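Local atomic coordinates of YcgJ protein (Bacillus subtilis, PDB entry 1XXL), a protein that is probably an S-adenosylmethionine-dependent methyltransferase, though its substrate is not known. Residues S40-K53 against N70-F83. Sequence-based numbering, arbitrary orientation.
Sequences SPYVQECIGVDATK and NVRFQQGTAESLPF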
loop_
_atom_site.group_PDB
_atom_site.type_symbol
_atom_site.label_atom_id
_atom_site.label_comp_id
_atom_site.label_asym_id
_atom_site.label_seq_id
_atom_site.Cartn_x
_atom_site.Cartn_y
_atom_site.Cartn_z
ATOM N N SER A 40 18.019 0.314 -1.216
ATOM C CA SER A 40 19.229 1.081 -1.549
ATOM C C SER A 40 20.553 0.290 -1.680
ATOM O O SER A 40 21.348 0.617 -2.540
ATOM C CB SER A 40 19.414 2.253 -0.569
ATOM O OG SER A 40 19.800 1.807 0.714
ATOM N N PRO A 41 20.784 -0.755 -0.852
ATOM C CA PRO A 41 22.016 -1.526 -1.057
ATOM C C PRO A 41 22.108 -2.241 -2.412
ATOM O O PRO A 41 23.214 -2.528 -2.863
ATOM C CB PRO A 41 21.985 -2.556 0.093
ATOM C CG PRO A 41 20.995 -2.010 1.089
ATOM C CD PRO A 41 19.990 -1.288 0.276
ATOM N N TYR A 42 20.960 -2.485 -3.061
ATOM C CA TYR A 42 20.833 -3.356 -4.236
ATOM C C TYR A 42 20.700 -2.657 -5.578
ATOM O O TYR A 42 20.789 -3.299 -6.606
ATOM C CB TYR A 42 19.589 -4.235 -4.081
ATOM C CG TYR A 42 19.539 -4.952 -2.776
ATOM C CD1 TYR A 42 20.371 -6.040 -2.539
ATOM C CD2 TYR A 42 18.692 -4.539 -1.767
ATOM C CE1 TYR A 42 20.359 -6.697 -1.319
ATOM C CE2 TYR A 42 18.661 -5.194 -0.558
ATOM C CZ TYR A 42 19.505 -6.269 -0.335
ATOM O OH TYR A 42 19.490 -6.930 0.874
ATOM N N VAL A 43 20.439 -1.359 -5.586
ATOM C CA VAL A 43 20.150 -0.661 -6.832
ATOM C C VAL A 43 20.989 0.606 -6.919
ATOM O O VAL A 43 21.613 1.004 -5.957
ATOM C CB VAL A 43 18.632 -0.306 -6.954
ATOM C CG1 VAL A 43 17.750 -1.595 -6.963
ATOM C CG2 VAL A 43 18.181 0.643 -5.825
ATOM N N GLN A 44 20.973 1.242 -8.086
ATOM C CA GLN A 44 21.705 2.473 -8.309
ATOM C C GLN A 44 21.118 3.666 -7.561
ATOM O O GLN A 44 21.840 4.500 -7.005
ATOM C CB GLN A 44 21.686 2.793 -9.790
ATOM C CG GLN A 44 22.556 3.957 -10.168
ATOM C CD GLN A 44 22.515 4.173 -11.649
ATOM O OE1 GLN A 44 21.633 4.856 -12.155
ATOM N NE2 GLN A 44 23.455 3.562 -12.366
ATOM N N GLU A 45 19.793 3.738 -7.534
ATOM C CA GLU A 45 19.128 4.931 -7.079
ATOM C C GLU A 45 17.672 4.646 -6.732
ATOM O O GLU A 45 16.964 3.969 -7.492
ATOM C CB GLU A 45 19.211 5.928 -8.231
ATOM C CG GLU A 45 18.512 7.217 -8.038
ATOM C CD GLU A 45 18.575 8.093 -9.302
ATOM O OE1 GLU A 45 17.897 9.143 -9.313
ATOM O OE2 GLU A 45 19.308 7.738 -10.273
ATOM N N CYS A 46 17.246 5.184 -5.590
ATOM C CA CYS A 46 15.845 5.170 -5.189
ATOM C C CYS A 46 15.322 6.589 -5.040
ATOM O O CYS A 46 15.965 7.430 -4.419
ATOM C CB CYS A 46 15.703 4.493 -3.850
ATOM S SG CYS A 46 16.240 2.849 -3.851
ATOM N N ILE A 47 14.166 6.849 -5.629
ATOM C CA ILE A 47 13.473 8.117 -5.476
ATOM C C ILE A 47 12.152 7.837 -4.794
ATOM O O ILE A 47 11.419 6.955 -5.219
ATOM C CB ILE A 47 13.250 8.786 -6.816
ATOM C CG1 ILE A 47 14.594 9.175 -7.414
ATOM C CG2 ILE A 47 12.382 10.029 -6.651
ATOM C CD1 ILE A 47 14.469 9.810 -8.775
ATOM N N GLY A 48 11.865 8.565 -3.721
ATOM C CA GLY A 48 10.602 8.439 -3.006
ATOM C C GLY A 48 9.741 9.664 -3.224
ATOM O O GLY A 48 10.252 10.783 -3.234
ATOM N N VAL A 49 8.447 9.477 -3.439
ATOM C CA VAL A 49 7.517 10.606 -3.411
ATOM C C VAL A 49 6.517 10.406 -2.290
ATOM O O VAL A 49 6.017 9.290 -2.086
ATOM C CB VAL A 49 6.792 10.870 -4.771
ATOM C CG1 VAL A 49 7.804 11.161 -5.866
ATOM C CG2 VAL A 49 5.955 9.711 -5.180
ATOM N N ASP A 50 6.261 11.478 -1.538
ATOM C CA ASP A 50 5.231 11.473 -0.517
ATOM C C ASP A 50 4.414 12.774 -0.602
ATOM O O ASP A 50 4.916 13.825 -1.009
ATOM C CB ASP A 50 5.814 11.242 0.890
ATOM C CG ASP A 50 4.731 10.795 1.912
ATOM O OD1 ASP A 50 4.599 9.556 2.160
ATOM O OD2 ASP A 50 3.977 11.675 2.419
ATOM N N ALA A 51 3.143 12.691 -0.233
ATOM C CA ALA A 51 2.234 13.818 -0.377
ATOM C C ALA A 51 2.491 14.940 0.627
ATOM O O ALA A 51 2.131 16.071 0.367
ATOM C CB ALA A 51 0.788 13.345 -0.283
ATOM N N THR A 52 3.138 14.642 1.749
ATOM C CA THR A 52 3.309 15.632 2.801
ATOM C C THR A 52 4.763 16.063 2.911
ATOM O O THR A 52 5.667 15.230 2.871
ATOM C CB THR A 52 2.816 15.106 4.183
ATOM O OG1 THR A 52 3.749 14.160 4.708
ATOM C CG2 THR A 52 1.469 14.425 4.052
ATOM N N LYS A 53 4.964 17.370 3.048
ATOM C CA LYS A 53 6.293 17.952 3.244
ATOM C C LYS A 53 6.993 17.364 4.454
ATOM O O LYS A 53 8.196 17.106 4.431
ATOM C CB LYS A 53 6.195 19.475 3.415
ATOM C CG LYS A 53 7.413 20.105 4.097
ATOM C CD LYS A 53 7.340 21.651 4.144
ATOM C CE LYS A 53 8.707 22.272 4.536
ATOM N NZ LYS A 53 9.712 22.184 3.443
ATOM N N ASN A 70 22.289 7.265 -1.962
ATOM C CA ASN A 70 21.647 6.973 -3.241
ATOM C C ASN A 70 20.098 6.935 -3.166
ATOM O O ASN A 70 19.449 6.332 -4.024
ATOM C CB ASN A 70 22.221 5.667 -3.827
ATOM C CG ASN A 70 21.792 4.423 -3.051
ATOM O OD1 ASN A 70 21.536 4.479 -1.839
ATOM N ND2 ASN A 70 21.705 3.294 -3.752
ATOM N N VAL A 71 19.527 7.584 -2.150
ATOM C CA VAL A 71 18.090 7.683 -1.998
ATOM C C VAL A 71 17.740 9.164 -1.889
ATOM O O VAL A 71 18.435 9.904 -1.204
ATOM C CB VAL A 71 17.536 6.876 -0.756
ATOM C CG1 VAL A 71 17.974 5.440 -0.795
ATOM C CG2 VAL A 71 17.968 7.514 0.563
ATOM N N ARG A 72 16.699 9.606 -2.585
ATOM C CA ARG A 72 16.235 10.993 -2.479
ATOM C C ARG A 72 14.712 10.991 -2.318
ATOM O O ARG A 72 14.037 10.074 -2.786
ATOM C CB ARG A 72 16.684 11.825 -3.700
ATOM C CG ARG A 72 18.189 12.237 -3.665
ATOM C CD ARG A 72 18.567 13.308 -4.741
ATOM N NE ARG A 72 17.806 14.573 -4.559
ATOM C CZ ARG A 72 18.303 15.763 -4.194
ATOM N NH1 ARG A 72 19.604 15.950 -4.004
ATOM N NH2 ARG A 72 17.468 16.790 -4.037
ATOM N N PHE A 73 14.189 11.992 -1.624
ATOM C CA PHE A 73 12.754 12.113 -1.378
ATOM C C PHE A 73 12.257 13.446 -1.895
ATOM O O PHE A 73 12.967 14.441 -1.899
ATOM C CB PHE A 73 12.425 11.917 0.100
ATOM C CG PHE A 73 12.902 10.596 0.635
ATOM C CD1 PHE A 73 14.158 10.489 1.231
ATOM C CD2 PHE A 73 12.140 9.447 0.465
ATOM C CE1 PHE A 73 14.634 9.285 1.671
ATOM C CE2 PHE A 73 12.607 8.212 0.910
ATOM C CZ PHE A 73 13.854 8.125 1.505
ATOM N N GLN A 74 11.050 13.444 -2.424
ATOM C CA GLN A 74 10.428 14.689 -2.815
ATOM C C GLN A 74 8.949 14.620 -2.565
ATOM O O GLN A 74 8.401 13.535 -2.367
ATOM C CB GLN A 74 10.759 15.041 -4.262
ATOM C CG GLN A 74 10.218 14.113 -5.332
ATOM C CD GLN A 74 10.667 14.564 -6.726
ATOM O OE1 GLN A 74 11.844 14.489 -7.070
ATOM N NE2 GLN A 74 9.731 15.044 -7.515
ATOM N N GLN A 75 8.320 15.790 -2.523
ATOM C CA GLN A 75 6.894 15.860 -2.360
ATOM C C GLN A 75 6.205 15.653 -3.712
ATOM O O GLN A 75 6.612 16.213 -4.730
ATOM C CB GLN A 75 6.458 17.193 -1.742
ATOM C CG GLN A 75 4.952 17.274 -1.472
ATOM C CD GLN A 75 4.531 18.574 -0.786
ATOM O OE1 GLN A 75 5.222 19.590 -0.882
ATOM N NE2 GLN A 75 3.394 18.541 -0.087
ATOM N N GLY A 76 5.150 14.851 -3.706
ATOM C CA GLY A 76 4.329 14.673 -4.900
ATOM C C GLY A 76 3.279 13.615 -4.685
ATOM O O GLY A 76 3.277 12.941 -3.653
ATOM N N THR A 77 2.393 13.478 -5.667
ATOM C CA THR A 77 1.315 12.496 -5.635
ATOM C C THR A 77 1.422 11.571 -6.837
ATOM O O THR A 77 1.925 11.959 -7.885
ATOM C CB THR A 77 -0.064 13.173 -5.623
ATOM O OG1 THR A 77 -0.217 13.973 -6.801
ATOM C CG2 THR A 77 -0.210 14.062 -4.396
ATOM N N ALA A 78 0.940 10.341 -6.669
ATOM C CA ALA A 78 0.919 9.340 -7.737
ATOM C C ALA A 78 0.079 9.780 -8.928
ATOM O O ALA A 78 0.336 9.371 -10.063
ATOM C CB ALA A 78 0.374 8.019 -7.183
ATOM N N GLU A 79 -0.941 10.596 -8.678
ATOM C CA GLU A 79 -1.835 11.038 -9.754
ATOM C C GLU A 79 -1.157 12.012 -10.714
ATOM O O GLU A 79 -1.653 12.247 -11.791
ATOM C CB GLU A 79 -3.111 11.679 -9.189
ATOM C CG GLU A 79 -4.078 10.671 -8.585
ATOM C CD GLU A 79 -3.854 10.392 -7.110
ATOM O OE1 GLU A 79 -2.919 10.969 -6.499
ATOM O OE2 GLU A 79 -4.643 9.603 -6.547
ATOM N N SER A 80 -0.035 12.583 -10.311
ATOM C CA SER A 80 0.730 13.482 -11.176
ATOM C C SER A 80 2.202 13.354 -10.864
ATOM O O SER A 80 2.752 14.117 -10.096
ATOM C CB SER A 80 0.280 14.937 -10.976
ATOM O OG SER A 80 0.815 15.766 -12.007
ATOM N N LEU A 81 2.829 12.345 -11.434
ATOM C CA LEU A 81 4.263 12.153 -11.290
ATOM C C LEU A 81 4.999 13.067 -12.279
ATOM O O LEU A 81 4.647 13.130 -13.456
ATOM C CB LEU A 81 4.638 10.702 -11.560
ATOM C CG LEU A 81 4.026 9.690 -10.609
ATOM C CD1 LEU A 81 4.306 8.288 -11.113
ATOM C CD2 LEU A 81 4.551 9.898 -9.192
ATOM N N PRO A 82 6.026 13.775 -11.800
ATOM C CA PRO A 82 6.742 14.709 -12.655
ATOM C C PRO A 82 7.779 14.094 -13.612
ATOM O O PRO A 82 8.371 14.812 -14.402
ATOM C CB PRO A 82 7.426 15.617 -11.625
ATOM C CG PRO A 82 7.753 14.659 -10.471
ATOM C CD PRO A 82 6.533 13.795 -10.406
ATOM N N PHE A 83 7.965 12.777 -13.572
ATOM C CA PHE A 83 9.105 12.131 -14.183
ATOM C C PHE A 83 8.824 11.858 -15.626
ATOM O O PHE A 83 7.672 11.797 -16.013
ATOM C CB PHE A 83 9.446 10.828 -13.441
ATOM C CG PHE A 83 9.644 11.036 -11.968
ATOM C CD1 PHE A 83 10.745 11.743 -11.506
ATOM C CD2 PHE A 83 8.714 10.588 -11.063
ATOM C CE1 PHE A 83 10.934 11.970 -10.155
ATOM C CE2 PHE A 83 8.888 10.815 -9.700
ATOM C CZ PHE A 83 9.993 11.511 -9.242
#
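N70 ND2 is held by two carbonyls of the segment leading into strand 45-50: it gives a nearly straight 3.0 Å bond to S40 O, which lies close to the N70 amide plane, and a weak one to Q44 O. CG set between backbone N and carbonyl carbon (chi1 70°) swings the amide back over that segment. With an alanine here, S40 O and Q44 O would probably lose this donor, leaving the segment less tightly tied to strand 71-75. From C46 N to N70 O onward, strands 45-50 and 71-75 run parallel, joined by regular backbone bonds as far as D50 N to Q74 O; G76 N then meets D50 O from above the carbonyl plane. G48 has no side chain, and the F73 ring packs beside its CA, 3.9 Å from CD2. F83 returns against the face carrying I47 and V49: V49 CG1 meets its ring edge, 4.0 Å from CE2, and I47 CG2 packs at CZ. At the end of strand 71-75, the extended Q75 side chain reaches A51, NE2 bonding to A51 O (2.8 Å). D50 OD2 takes T52 N in an Asx turn, while OD1 accepts from G31 N. N70 thus ties the strands' entry, while Q75 and D50 hold the C-terminal edge, assigned to S-adenosylmethionine binding, of a beta-alpha-beta unit consistent with a Rossmann-type fold.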